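Local coordinates for protein packaging enzyme P4 (Pseudomonas phage phi6, PDB 4BLO) that probably hydrolyses nucleoside triphosphates as a hexameric, RecA-like helicase to drive phage RNA into the viral procapsid, at residues I134-K139 with V228-P233; A123-T128 with E241-Q246; T38-T43 with V68-T73. All blocks are in the same frame, centred on the assembly; numbering follows the deposited sequence.

Interaction 1. Residues I134-K139 with V228-P233. With ADP (adenosine-5'-diphosphate), chain B.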
ATOM      1  N   ILE L 134      20.892 -30.438  -2.596  1.00 38.49           N
ATOM      2  CA  ILE L 134      22.034 -31.358  -2.662  1.00 39.64           C
ATOM      3  C   ILE L 134      22.462 -31.737  -1.244  1.00 41.64           C
ATOM      4  O   ILE L 134      22.582 -32.926  -0.961  1.00 40.55           O
ATOM      5  CB  ILE L 134      23.189 -30.734  -3.503  1.00 44.00           C
ATOM      6  CG1 ILE L 134      23.026 -31.076  -5.003  1.00 45.52           C
ATOM      7  CG2 ILE L 134      24.610 -31.040  -2.981  1.00 45.91           C
ATOM      8  CD1 ILE L 134      23.106 -32.628  -5.438  1.00 57.95           C
ATOM      9  N   THR L 135      22.646 -30.736  -0.357  1.00 38.93           N
ATOM     10  CA  THR L 135      23.044 -30.935   1.041  1.00 40.56           C
ATOM     11  C   THR L 135      21.971 -31.757   1.765  1.00 45.64           C
ATOM     12  O   THR L 135      22.309 -32.707   2.477  1.00 45.66           O
ATOM     13  CB  THR L 135      23.293 -29.591   1.734  1.00 44.15           C
ATOM     14  OG1 THR L 135      24.313 -28.904   1.026  1.00 43.01           O
ATOM     15  CG2 THR L 135      23.711 -29.751   3.188  1.00 42.54           C
ATOM     16  N   LEU L 136      20.682 -31.411   1.534  1.00 40.23           N
ATOM     17  CA  LEU L 136      19.560 -32.104   2.137  1.00 38.41           C
ATOM     18  C   LEU L 136      19.562 -33.623   1.811  1.00 44.02           C
ATOM     19  O   LEU L 136      19.446 -34.442   2.723  1.00 44.70           O
ATOM     20  CB  LEU L 136      18.240 -31.447   1.682  1.00 36.07           C
ATOM     21  CG  LEU L 136      16.934 -32.133   2.133  1.00 38.55           C
ATOM     22  CD1 LEU L 136      16.783 -32.126   3.653  1.00 38.78           C
ATOM     23  CD2 LEU L 136      15.747 -31.500   1.480  1.00 36.76           C
ATOM     24  N   ASN L 137      19.721 -33.990   0.536  1.00 40.55           N
ATOM     25  CA  ASN L 137      19.593 -35.381   0.149  1.00 41.55           C
ATOM     26  C   ASN L 137      20.894 -36.182   0.268  1.00 49.33           C
ATOM     27  O   ASN L 137      20.825 -37.365   0.630  1.00 50.02           O
ATOM     28  CB  ASN L 137      18.995 -35.487  -1.246  1.00 37.24           C
ATOM     29  CG  ASN L 137      17.560 -34.991  -1.262  1.00 53.45           C
ATOM     30  OD1 ASN L 137      16.613 -35.710  -0.938  1.00 40.55           O
ATOM     31  ND2 ASN L 137      17.372 -33.707  -1.531  1.00 47.72           N
ATOM     32  N   GLU L 138      22.064 -35.562   0.011  1.00 46.30           N
ATOM     33  CA  GLU L 138      23.344 -36.271   0.106  1.00 47.30           C
ATOM     34  C   GLU L 138      23.900 -36.268   1.518  1.00 51.62           C
ATOM     35  O   GLU L 138      24.234 -37.344   2.012  1.00 53.69           O
ATOM     36  CB  GLU L 138      24.390 -35.690  -0.847  1.00 49.13           C
ATOM     37  CG  GLU L 138      24.093 -35.946  -2.308  1.00 61.57           C
ATOM     38  CD  GLU L 138      25.213 -35.553  -3.251  1.00 88.10           C
ATOM     39  OE1 GLU L 138      25.919 -34.553  -2.983  1.00 73.38           O
ATOM     40  OE2 GLU L 138      25.364 -36.235  -4.289  1.00 95.99           O
ATOM     41  N   LYS L 139      24.058 -35.069   2.147  1.00 45.40           N
ATOM     42  CA  LYS L 139      24.636 -34.932   3.485  1.00 44.44           C
ATOM     43  C   LYS L 139      23.620 -35.235   4.591  1.00 49.61           C
ATOM     44  O   LYS L 139      23.950 -36.023   5.464  1.00 50.95           O
ATOM     45  CB  LYS L 139      25.306 -33.554   3.692  1.00 43.94           C
ATOM     46  CG  LYS L 139      26.659 -33.414   2.933  1.00 29.30           C
ATOM     47  CD  LYS L 139      27.144 -31.967   2.824  1.00 29.47           C
ATOM     48  CE  LYS L 139      26.841 -31.345   1.470  1.00 67.12           C
ATOM     49  NZ  LYS L 139      27.175 -29.887   1.390  1.00 75.36           N
ATOM     50  N   VAL L 228      13.544 -30.630   9.194  1.00 29.23           N
ATOM     51  CA  VAL L 228      14.446 -29.762   8.435  1.00 28.60           C
ATOM     52  C   VAL L 228      13.631 -29.147   7.290  1.00 31.15           C
ATOM     53  O   VAL L 228      13.152 -29.874   6.427  1.00 31.37           O
ATOM     54  CB  VAL L 228      15.717 -30.504   7.910  1.00 32.07           C
ATOM     55  CG1 VAL L 228      16.470 -29.672   6.851  1.00 30.30           C
ATOM     56  CG2 VAL L 228      16.638 -30.891   9.063  1.00 32.96           C
ATOM     57  N   MET L 229      13.473 -27.831   7.284  1.00 28.41           N
ATOM     58  CA  MET L 229      12.748 -27.122   6.216  1.00 28.78           C
ATOM     59  C   MET L 229      13.714 -26.300   5.394  1.00 30.05           C
ATOM     60  O   MET L 229      14.489 -25.535   5.977  1.00 28.26           O
ATOM     61  CB  MET L 229      11.641 -26.208   6.782  1.00 31.14           C
ATOM     62  CG  MET L 229      10.564 -26.951   7.525  1.00 36.13           C
ATOM     63  SD  MET L 229       9.043 -25.994   7.679  1.00 41.07           S
ATOM     64  CE  MET L 229       9.614 -24.607   8.603  1.00 38.37           C
ATOM     65  N   VAL L 230      13.690 -26.444   4.047  1.00 26.35           N
ATOM     66  CA  VAL L 230      14.590 -25.628   3.221  1.00 26.80           C
ATOM     67  C   VAL L 230      13.864 -24.320   2.957  1.00 33.05           C
ATOM     68  O   VAL L 230      12.715 -24.319   2.499  1.00 32.14           O
ATOM     69  CB  VAL L 230      15.224 -26.273   1.953  1.00 31.12           C
ATOM     70  CG1 VAL L 230      14.931 -27.753   1.843  1.00 30.95           C
ATOM     71  CG2 VAL L 230      14.910 -25.519   0.660  1.00 30.82           C
ATOM     72  N   VAL L 231      14.506 -23.212   3.368  1.00 32.39           N
ATOM     73  CA  VAL L 231      13.928 -21.873   3.308  1.00 33.04           C
ATOM     74  C   VAL L 231      14.746 -21.008   2.305  1.00 39.73           C
ATOM     75  O   VAL L 231      15.927 -20.703   2.525  1.00 39.60           O
ATOM     76  CB  VAL L 231      13.743 -21.235   4.734  1.00 36.75           C
ATOM     77  CG1 VAL L 231      12.884 -22.130   5.617  1.00 36.25           C
ATOM     78  CG2 VAL L 231      15.061 -20.975   5.440  1.00 37.21           C
ATOM     79  N   ASN L 232      14.120 -20.716   1.147  1.00 37.86           N
ATOM     80  CA  ASN L 232      14.745 -19.929   0.086  1.00 39.32           C
ATOM     81  C   ASN L 232      14.119 -18.525   0.093  1.00 46.35           C
ATOM     82  O   ASN L 232      12.965 -18.349  -0.315  1.00 44.20           O
ATOM     83  CB  ASN L 232      14.623 -20.616  -1.293  1.00 39.58           C
ATOM     84  CG  ASN L 232      15.567 -20.084  -2.374  1.00 64.39           C
ATOM     85  OD1 ASN L 232      15.775 -18.862  -2.555  1.00 50.09           O
ATOM     86  ND2 ASN L 232      16.113 -21.001  -3.170  1.00 60.25           N
ATOM     87  N   PRO L 233      14.862 -17.508   0.573  1.00 47.34           N
ATOM     88  CA  PRO L 233      14.274 -16.157   0.650  1.00 48.53           C
ATOM     89  C   PRO L 233      14.550 -15.275  -0.573  1.00 56.95           C
ATOM     90  O   PRO L 233      15.650 -15.315  -1.134  1.00 57.98           O
ATOM     91  CB  PRO L 233      14.935 -15.570   1.901  1.00 50.06           C
ATOM     92  CG  PRO L 233      16.248 -16.357   2.062  1.00 54.41           C
ATOM     93  CD  PRO L 233      16.226 -17.546   1.145  1.00 49.45           C
TER
HETATM   94  PB  ADP B 401      19.375 -25.158  -4.477  1.00 44.43           P
HETATM   95  O1B ADP B 401      20.002 -24.281  -3.367  1.00 42.78           O
HETATM   96  O2B ADP B 401      18.462 -26.206  -3.831  1.00 45.14           O
HETATM   97  O3B ADP B 401      18.577 -24.308  -5.429  1.00 39.84           O
HETATM   98  PA  ADP B 401      20.761 -27.417  -5.730  1.00 56.28           P
HETATM   99  O1A ADP B 401      19.497 -27.937  -6.439  1.00 57.28           O
HETATM  100  O2A ADP B 401      21.011 -28.242  -4.526  1.00 55.55           O
HETATM  101  O3A ADP B 401      20.542 -25.891  -5.292  1.00 49.36           O
HETATM  102  O5' ADP B 401      22.009 -27.506  -6.701  1.00 62.70           O
HETATM  103  C5' ADP B 401      23.158 -26.659  -6.500  1.00 65.54           C
HETATM  104  C4' ADP B 401      24.250 -27.017  -7.472  1.00 68.46           C
HETATM  105  O4' ADP B 401      23.786 -26.789  -8.820  1.00 68.89           O
HETATM  106  C3' ADP B 401      25.506 -26.165  -7.335  1.00 71.89           C
HETATM  107  O3' ADP B 401      26.386 -26.667  -6.336  1.00 72.92           O
HETATM  108  C2' ADP B 401      26.093 -26.215  -8.745  1.00 74.12           C
HETATM  109  O2' ADP B 401      26.879 -27.378  -8.980  1.00 76.72           O
HETATM  110  C1' ADP B 401      24.823 -26.229  -9.607  1.00 72.54           C
HETATM  111  N9  ADP B 401      24.406 -24.914 -10.097  1.00 73.50           N
HETATM  112  C8  ADP B 401      23.354 -24.152  -9.658  1.00 73.44           C
HETATM  113  N7  ADP B 401      23.221 -23.006 -10.280  1.00 74.57           N
HETATM  114  C5  ADP B 401      24.264 -23.012 -11.200  1.00 75.05           C
HETATM  115  C6  ADP B 401      24.681 -22.076 -12.171  1.00 75.86           C
HETATM  116  N6  ADP B 401      24.118 -20.876 -12.336  1.00 74.89           N
HETATM  117  N1  ADP B 401      25.747 -22.402 -12.941  1.00 77.60           N
HETATM  118  C2  ADP B 401      26.358 -23.574 -12.735  1.00 77.85           C
HETATM  119  N3  ADP B 401      26.065 -24.524 -11.842  1.00 75.97           N
HETATM  120  C4  ADP B 401      24.997 -24.182 -11.100  1.00 74.50           C
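The helix that leaves the P-loop rests here on the parallel part of the central sheet of a RecA-like core, with Leu136 spanning the gap to Val228 and Val230 of strand 226-231. The contact is narrow, about 107 Å² summed over both sides, and it divides between the two methyls of one leucine. Leu136 CD1 lies 4.0 Å from Val228 CG1, the two side chains running past one another in opposite directions. Its other branch, CD2, comes 3.9 Å from Val230 CG1, and there the side chains stand at roughly a right angle. The fork can straddle both valines because CG is placed opposite the backbone nitrogen (chi1 175°), which carries it out from the helix to the strand. Leu124 of the adjacent strand and Ala185 and Asp187 of strand 184-187 also touch the leucine.

Two residues earlier, the same helix grips the nucleotide. Ile134 N donates to ADP O2A, an alpha-phosphate oxygen, over 2.9 Å with an N-H...O angle of 146°, and Ile134 CB and CG1 pack against that oxygen, each at 3.5 Å. Further amides, those of Gly129, Gly131 and Ser133, together with Lys132 NZ, bind the ADP as well, the arrangement expected of a Walker A motif. Within the helix, Lys139 NZ donates to Thr135 OG1 at 3.0 Å, while Thr135 OG1 is also hydrogen-bonded to Gly131 O, tying the first turns of the helix to the loop.

No hydrogen bond passes between helix and strand, so the buried junction between these segments is apolar, whereas the nucleotide is held by polar bonds at the helix start, whose positive dipole end probably adds to the attraction for the phosphates.

Interaction 2. Residues A123-T128 with E241-Q246; sequences ALMGAT and EYVFGQ
Met125 reaches from strand 120-126 to Phe244 and Val243 of helix 240-248, and each of its side-chain atoms can be assigned a neighbour. CB sits 3.9 Å from Phe244 CD1, at the ring edge and near its plane. CG has the same ring atom at 3.9 Å and lies in plane with the ring. A bend at chi2 (-125°) places SD 4.1 Å from Phe244 CD1; measured to the ring centroid the distance is 5.5 Å, at 86° from the ring normal, which makes this an edge-on Met-aromatic contact. Finally chi3 (144°) sets CE, which meets Val243 CG1 at 3.7 Å.

Helix 240-248 is the connection of a beta-alpha-beta crossover: it leaves strand 226-231, passes over strand 120-126 and returns as strand 253-258, the three strands being parallel. Phe244, whose side chain also touches Ala254 and Leu256 of that last strand, thus wedges between helix and sheet, while Val231 and Pro233 border Met125.

Immediately after the methionine the strand runs into the nucleotide site, where Gly126 O is hydrogen-bonded to Lys132 NZ and Ala127 touches ADP. The outer side of the helix serves the hexamer instead: Tyr242 OH is hydrogen-bonded to Val235 O of a neighbouring subunit.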
ATOM      1  N   ALA L 123      16.347 -24.885   9.839  1.00 27.60           N
ATOM      2  CA  ALA L 123      16.111 -24.148   8.600  1.00 26.07           C
ATOM      3  C   ALA L 123      17.329 -24.172   7.713  1.00 28.76           C
ATOM      4  O   ALA L 123      18.379 -23.638   8.059  1.00 28.04           O
ATOM      5  CB  ALA L 123      15.684 -22.707   8.891  1.00 25.86           C
ATOM      6  N   LEU L 124      17.178 -24.807   6.561  1.00 26.93           N
ATOM      7  CA  LEU L 124      18.247 -24.941   5.586  1.00 28.84           C
ATOM      8  C   LEU L 124      18.135 -23.792   4.594  1.00 37.61           C
ATOM      9  O   LEU L 124      17.316 -23.827   3.681  1.00 35.63           O
ATOM     10  CB  LEU L 124      18.189 -26.337   4.924  1.00 28.60           C
ATOM     11  CG  LEU L 124      19.149 -26.729   3.812  1.00 32.71           C
ATOM     12  CD1 LEU L 124      20.557 -26.833   4.311  1.00 33.65           C
ATOM     13  CD2 LEU L 124      18.705 -28.026   3.211  1.00 35.49           C
ATOM     14  N   MET L 125      18.969 -22.750   4.832  1.00 39.13           N
ATOM     15  CA  MET L 125      19.084 -21.489   4.093  1.00 40.63           C
ATOM     16  C   MET L 125      20.106 -21.547   2.956  1.00 44.56           C
ATOM     17  O   MET L 125      20.986 -22.405   2.942  1.00 45.72           O
ATOM     18  CB  MET L 125      19.499 -20.370   5.066  1.00 44.00           C
ATOM     19  CG  MET L 125      18.350 -19.789   5.857  1.00 47.60           C
ATOM     20  SD  MET L 125      18.322 -18.008   5.618  1.00 53.25           S
ATOM     21  CE  MET L 125      16.592 -17.717   5.616  1.00 48.99           C
ATOM     22  N   GLY L 126      20.008 -20.569   2.067  1.00 39.41           N
ATOM     23  CA  GLY L 126      20.917 -20.391   0.945  1.00 39.81           C
ATOM     24  C   GLY L 126      20.298 -19.696  -0.239  1.00 42.09           C
ATOM     25  O   GLY L 126      19.096 -19.830  -0.485  1.00 40.83           O
ATOM     26  N   ALA L 127      21.129 -18.971  -1.016  1.00 38.52           N
ATOM     27  CA  ALA L 127      20.749 -18.306  -2.267  1.00 37.99           C
ATOM     28  C   ALA L 127      20.353 -19.389  -3.279  1.00 42.71           C
ATOM     29  O   ALA L 127      20.562 -20.561  -2.980  1.00 44.89           O
ATOM     30  CB  ALA L 127      21.918 -17.479  -2.790  1.00 40.15           C
ATOM     31  N   THR L 128      19.749 -19.051  -4.425  1.00 37.48           N
ATOM     32  CA  THR L 128      19.378 -20.093  -5.385  1.00 37.37           C
ATOM     33  C   THR L 128      20.615 -20.749  -5.972  1.00 41.41           C
ATOM     34  O   THR L 128      21.585 -20.060  -6.293  1.00 43.02           O
ATOM     35  CB  THR L 128      18.463 -19.571  -6.491  1.00 50.54           C
ATOM     36  OG1 THR L 128      18.922 -18.313  -6.984  1.00 50.98           O
ATOM     37  CG2 THR L 128      17.021 -19.489  -6.050  1.00 50.59           C
ATOM     38  N   GLU L 241      23.144 -12.714   5.013  1.00 53.58           N
ATOM     39  CA  GLU L 241      23.861 -12.843   6.283  1.00 52.96           C
ATOM     40  C   GLU L 241      23.001 -12.320   7.432  1.00 52.11           C
ATOM     41  O   GLU L 241      22.907 -12.991   8.461  1.00 49.74           O
ATOM     42  CB  GLU L 241      25.211 -12.107   6.231  1.00 56.67           C
ATOM     43  CG  GLU L 241      26.323 -12.963   5.639  1.00 68.18           C
ATOM     44  CD  GLU L 241      27.063 -13.889   6.589  1.00 88.78           C
ATOM     45  OE1 GLU L 241      27.172 -13.554   7.791  1.00 89.07           O
ATOM     46  OE2 GLU L 241      27.605 -14.909   6.110  1.00 79.79           O
ATOM     47  N   TYR L 242      22.358 -11.143   7.247  1.00 47.54           N
ATOM     48  CA  TYR L 242      21.473 -10.538   8.242  1.00 45.27           C
ATOM     49  C   TYR L 242      20.280 -11.456   8.493  1.00 42.65           C
ATOM     50  O   TYR L 242      20.005 -11.747   9.640  1.00 41.46           O
ATOM     51  CB  TYR L 242      21.009  -9.133   7.788  1.00 47.56           C
ATOM     52  CG  TYR L 242      19.966  -8.490   8.683  1.00 48.71           C
ATOM     53  CD1 TYR L 242      20.340  -7.726   9.789  1.00 51.25           C
ATOM     54  CD2 TYR L 242      18.605  -8.632   8.419  1.00 47.79           C
ATOM     55  CE1 TYR L 242      19.384  -7.142  10.622  1.00 49.71           C
ATOM     56  CE2 TYR L 242      17.644  -8.062   9.253  1.00 47.97           C
ATOM     57  CZ  TYR L 242      18.040  -7.313  10.349  1.00 53.55           C
ATOM     58  OH  TYR L 242      17.091  -6.733  11.160  1.00 52.54           O
ATOM     59  N   VAL L 243      19.594 -11.920   7.431  1.00 36.73           N
ATOM     60  CA  VAL L 243      18.415 -12.795   7.500  1.00 34.26           C
ATOM     61  C   VAL L 243      18.779 -14.121   8.195  1.00 37.33           C
ATOM     62  O   VAL L 243      18.014 -14.588   9.033  1.00 35.52           O
ATOM     63  CB  VAL L 243      17.764 -13.020   6.104  1.00 37.43           C
ATOM     64  CG1 VAL L 243      16.601 -14.023   6.168  1.00 36.23           C
ATOM     65  CG2 VAL L 243      17.276 -11.701   5.515  1.00 37.36           C
ATOM     66  N   PHE L 244      19.948 -14.689   7.907  1.00 34.21           N
ATOM     67  CA  PHE L 244      20.343 -15.935   8.552  1.00 33.56           C
ATOM     68  C   PHE L 244      20.474 -15.727  10.073  1.00 38.72           C
ATOM     69  O   PHE L 244      19.892 -16.502  10.847  1.00 38.67           O
ATOM     70  CB  PHE L 244      21.641 -16.506   7.935  1.00 35.43           C
ATOM     71  CG  PHE L 244      22.030 -17.836   8.526  1.00 35.84           C
ATOM     72  CD1 PHE L 244      21.375 -19.002   8.146  1.00 37.44           C
ATOM     73  CD2 PHE L 244      23.027 -17.922   9.488  1.00 37.85           C
ATOM     74  CE1 PHE L 244      21.720 -20.232   8.708  1.00 38.74           C
ATOM     75  CE2 PHE L 244      23.376 -19.151  10.045  1.00 41.13           C
ATOM     76  CZ  PHE L 244      22.713 -20.298   9.664  1.00 39.03           C
ATOM     77  N   GLY L 245      21.182 -14.664  10.465  1.00 35.44           N
ATOM     78  CA  GLY L 245      21.384 -14.295  11.864  1.00 35.88           C
ATOM     79  C   GLY L 245      20.073 -14.169  12.608  1.00 39.29           C
ATOM     80  O   GLY L 245      19.957 -14.569  13.775  1.00 40.33           O
ATOM     81  N   GLN L 246      19.063 -13.686  11.889  1.00 33.93           N
ATOM     82  CA  GLN L 246      17.731 -13.496  12.412  1.00 33.02           C
ATOM     83  C   GLN L 246      16.999 -14.827  12.513  1.00 35.51           C
ATOM     84  O   GLN L 246      16.263 -15.033  13.468  1.00 34.73           O
ATOM     85  CB  GLN L 246      16.952 -12.506  11.536  1.00 34.47           C
ATOM     86  CG  GLN L 246      17.544 -11.079  11.462  1.00 62.36           C
ATOM     87  CD  GLN L 246      17.618 -10.336  12.773  1.00 76.28           C
ATOM     88  OE1 GLN L 246      16.703 -10.411  13.589  1.00 69.65           O
ATOM     89  NE2 GLN L 246      18.697  -9.595  12.993  1.00 69.65           N
TER

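Interaction 3. Residues T38-T43 with V68-T73; sequences TVVIKT and VLLKDT
Leu70 pushes its forked end against helix 38-54, with one branch on Thr43 and the other on Val40, residues three positions apart and so on one side of the helix. Its CD2 meets Thr43 CG2 at 3.8 Å, the two side chains set at a slant to each other. The same methyl lies over helix backbone, 4.1 Å from Val40 O. The second branch is looser: Leu70 CD1 stands 4.2 Å from Val40 CG1, and this valine methyl also comes within 4.2 Å of Asp72 O, so Val40 sits against both a side chain and the main chain of the facing loop.

The threonine methyl's outward setting is consistent with the hydroxyl bond. Thr43 OG1 donates to Val39 O one turn back, at 2.7 Å, approaching from above the carbonyl plane (48° out of it) with a C=O...O angle of 127°. Val39 O accepts from Thr43 N too, at 2.9 Å, and is therefore held by a main-chain and a side-chain donor of one residue. With OG1 engaged in this way, CG2 points opposite the backbone nitrogen and faces Leu70.

In fold terms, the contact joins the start of the long helix 38-54 to the exit of the short helix 66-69, in the N-terminal, largely helical part of the chain. Leu70 is the first residue to abandon helical backbone angles, and the chain then runs back along the long helix toward its N-terminal end, as two CA-CA distances record: 7.8 Å from Thr43 to Leu70 and 7.6 Å from Val40 to Thr73. Leu69, just before, packs on Tyr44, Ala47 and Val48 further along helix 38-54. Helix 7-22 also packs on it, through Ile41 on Leu20 and the Lys42-Asp21 salt bridge, and helix 167-179 meets Val40 through Ile172.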
ATOM      1  N   THR L  38      -6.298 -31.450  15.601  1.00 51.93           N
ATOM      2  CA  THR L  38      -5.417 -32.514  16.059  1.00 52.16           C
ATOM      3  C   THR L  38      -5.900 -33.883  15.533  1.00 56.98           C
ATOM      4  O   THR L  38      -5.063 -34.697  15.136  1.00 56.35           O
ATOM      5  CB  THR L  38      -5.356 -32.400  17.599  1.00 63.72           C
ATOM      6  OG1 THR L  38      -4.152 -31.730  17.953  1.00 63.93           O
ATOM      7  CG2 THR L  38      -5.481 -33.729  18.346  1.00 64.72           C
ATOM      8  N   VAL L  39      -7.238 -34.109  15.514  1.00 55.00           N
ATOM      9  CA  VAL L  39      -7.922 -35.349  15.107  1.00 56.67           C
ATOM     10  C   VAL L  39      -7.412 -35.837  13.742  1.00 57.73           C
ATOM     11  O   VAL L  39      -7.099 -37.018  13.594  1.00 58.13           O
ATOM     12  CB  VAL L  39      -9.464 -35.167  15.100  1.00 62.71           C
ATOM     13  CG1 VAL L  39     -10.186 -36.447  14.694  1.00 65.02           C
ATOM     14  CG2 VAL L  39      -9.963 -34.682  16.456  1.00 63.94           C
ATOM     15  N   VAL L  40      -7.299 -34.915  12.772  1.00 51.48           N
ATOM     16  CA  VAL L  40      -6.841 -35.173  11.402  1.00 49.11           C
ATOM     17  C   VAL L  40      -5.437 -35.828  11.425  1.00 49.43           C
ATOM     18  O   VAL L  40      -5.236 -36.822  10.719  1.00 49.43           O
ATOM     19  CB  VAL L  40      -6.875 -33.863  10.553  1.00 50.46           C
ATOM     20  CG1 VAL L  40      -6.460 -34.109   9.107  1.00 49.09           C
ATOM     21  CG2 VAL L  40      -8.257 -33.221  10.595  1.00 51.08           C
ATOM     22  N   ILE L  41      -4.502 -35.304  12.266  1.00 42.41           N
ATOM     23  CA  ILE L  41      -3.124 -35.817  12.403  1.00 40.05           C
ATOM     24  C   ILE L  41      -3.179 -37.252  12.955  1.00 47.38           C
ATOM     25  O   ILE L  41      -2.500 -38.138  12.418  1.00 47.14           O
ATOM     26  CB  ILE L  41      -2.214 -34.882  13.254  1.00 40.13           C
ATOM     27  CG1 ILE L  41      -2.209 -33.433  12.700  1.00 37.64           C
ATOM     28  CG2 ILE L  41      -0.789 -35.420  13.322  1.00 38.81           C
ATOM     29  CD1 ILE L  41      -2.129 -32.374  13.734  1.00 43.42           C
ATOM     30  N   LYS L  42      -4.026 -37.483  13.989  1.00 46.10           N
ATOM     31  CA  LYS L  42      -4.221 -38.809  14.595  1.00 48.49           C
ATOM     32  C   LYS L  42      -4.738 -39.810  13.549  1.00 52.83           C
ATOM     33  O   LYS L  42      -4.209 -40.916  13.441  1.00 53.53           O
ATOM     34  CB  LYS L  42      -5.194 -38.745  15.787  1.00 52.96           C
ATOM     35  CG  LYS L  42      -4.685 -37.981  17.008  1.00 64.70           C
ATOM     36  CD  LYS L  42      -5.491 -38.287  18.279  1.00 73.61           C
ATOM     37  CE  LYS L  42      -6.886 -37.697  18.282  1.00 81.09           C
ATOM     38  NZ  LYS L  42      -7.612 -38.022  19.535  1.00 84.05           N
ATOM     39  N   THR L  43      -5.743 -39.383  12.755  1.00 49.34           N
ATOM     40  CA  THR L  43      -6.371 -40.162  11.687  1.00 50.97           C
ATOM     41  C   THR L  43      -5.323 -40.544  10.635  1.00 55.23           C
ATOM     42  O   THR L  43      -5.325 -41.682  10.159  1.00 56.03           O
ATOM     43  CB  THR L  43      -7.550 -39.378  11.077  1.00 53.38           C
ATOM     44  OG1 THR L  43      -8.374 -38.864  12.131  1.00 49.69           O
ATOM     45  CG2 THR L  43      -8.396 -40.235  10.144  1.00 52.36           C
ATOM     46  N   VAL L  68      -4.391 -39.023  -0.555  1.00 55.37           N
ATOM     47  CA  VAL L  68      -4.694 -40.410  -0.877  1.00 58.25           C
ATOM     48  C   VAL L  68      -5.269 -41.136   0.361  1.00 66.83           C
ATOM     49  O   VAL L  68      -6.241 -41.895   0.222  1.00 69.46           O
ATOM     50  CB  VAL L  68      -3.411 -41.092  -1.448  1.00 60.82           C
ATOM     51  CG1 VAL L  68      -3.341 -42.584  -1.139  1.00 62.27           C
ATOM     52  CG2 VAL L  68      -3.284 -40.841  -2.947  1.00 60.03           C
ATOM     53  N   LEU L  69      -4.680 -40.891   1.561  1.00 62.87           N
ATOM     54  CA  LEU L  69      -5.066 -41.566   2.809  1.00 64.33           C
ATOM     55  C   LEU L  69      -6.287 -40.953   3.510  1.00 70.62           C
ATOM     56  O   LEU L  69      -7.044 -41.702   4.131  1.00 73.46           O
ATOM     57  CB  LEU L  69      -3.894 -41.618   3.802  1.00 62.73           C
ATOM     58  CG  LEU L  69      -2.625 -42.365   3.363  1.00 67.19           C
ATOM     59  CD1 LEU L  69      -1.554 -42.221   4.384  1.00 66.63           C
ATOM     60  CD2 LEU L  69      -2.879 -43.850   3.133  1.00 71.63           C
ATOM     61  N   LEU L  70      -6.476 -39.618   3.438  1.00 65.68           N
ATOM     62  CA  LEU L  70      -7.590 -38.934   4.122  1.00 65.81           C
ATOM     63  C   LEU L  70      -8.629 -38.388   3.142  1.00 72.28           C
ATOM     64  O   LEU L  70      -8.249 -37.917   2.067  1.00 70.54           O
ATOM     65  CB  LEU L  70      -7.059 -37.783   4.999  1.00 62.87           C
ATOM     66  CG  LEU L  70      -5.901 -38.102   5.950  1.00 65.43           C
ATOM     67  CD1 LEU L  70      -5.069 -36.866   6.216  1.00 62.28           C
ATOM     68  CD2 LEU L  70      -6.394 -38.727   7.248  1.00 69.52           C
ATOM     69  N   LYS L  71      -9.934 -38.426   3.519  1.00 72.53           N
ATOM     70  CA  LYS L  71     -11.021 -37.902   2.672  1.00 73.89           C
ATOM     71  C   LYS L  71     -10.942 -36.368   2.580  1.00 76.09           C
ATOM     72  O   LYS L  71     -11.186 -35.799   1.510  1.00 75.74           O
ATOM     73  CB  LYS L  71     -12.402 -38.358   3.164  1.00 79.77           C
ATOM     74  CG  LYS L  71     -12.855 -39.671   2.518  1.00 94.50           C
ATOM     75  CD  LYS L  71     -14.369 -39.716   2.318  1.00105.32           C
ATOM     76  CE  LYS L  71     -14.828 -40.976   1.621  1.00116.88           C
ATOM     77  NZ  LYS L  71     -16.305 -41.008   1.431  1.00125.66           N
ATOM     78  N   ASP L  72     -10.554 -35.719   3.695  1.00 70.63           N
ATOM     79  CA  ASP L  72     -10.315 -34.282   3.778  1.00 68.28           C
ATOM     80  C   ASP L  72      -8.967 -34.021   4.470  1.00 68.46           C
ATOM     81  O   ASP L  72      -8.680 -34.584   5.530  1.00 67.90           O
ATOM     82  CB  ASP L  72     -11.470 -33.540   4.471  1.00 71.70           C
ATOM     83  CG  ASP L  72     -11.328 -32.020   4.479  1.00 83.98           C
ATOM     84  OD1 ASP L  72     -10.989 -31.453   3.424  1.00 83.78           O
ATOM     85  OD2 ASP L  72     -11.594 -31.398   5.541  1.00 90.81           O
ATOM     86  N   THR L  73      -8.147 -33.176   3.834  1.00 62.68           N
ATOM     87  CA  THR L  73      -6.788 -32.802   4.223  1.00 60.48           C
ATOM     88  C   THR L  73      -6.717 -31.495   5.076  1.00 62.64           C
ATOM     89  O   THR L  73      -5.622 -31.055   5.406  1.00 60.51           O
ATOM     90  CB  THR L  73      -5.932 -32.642   2.940  1.00 71.00           C
ATOM     91  OG1 THR L  73      -6.601 -31.750   2.046  1.00 74.44           O
ATOM     92  CG2 THR L  73      -5.666 -33.968   2.221  1.00 69.48           C
TER

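How the interactions relate
Interactions 1 and 2 occupy the two sides of one sheet, their centres about 12 Å apart. The evidence is in strand 120-126: Leu124 touches Leu136 of interaction 1, whereas the next residue, Met125, faces the helix of interaction 2. Their strands are neighbours, joined by probable hydrogen bonds from Leu124 N to Met229 O (2.8 Å) and from Val231 N to Leu124 O (2.9 Å). Each also reaches the ADP pocket, through Ile134 and Ala127 respectively. Interaction 3 lies across the chain's centre, about 27 Å centre to centre from interaction 1 and about 33 Å from interaction 2, and touches neither.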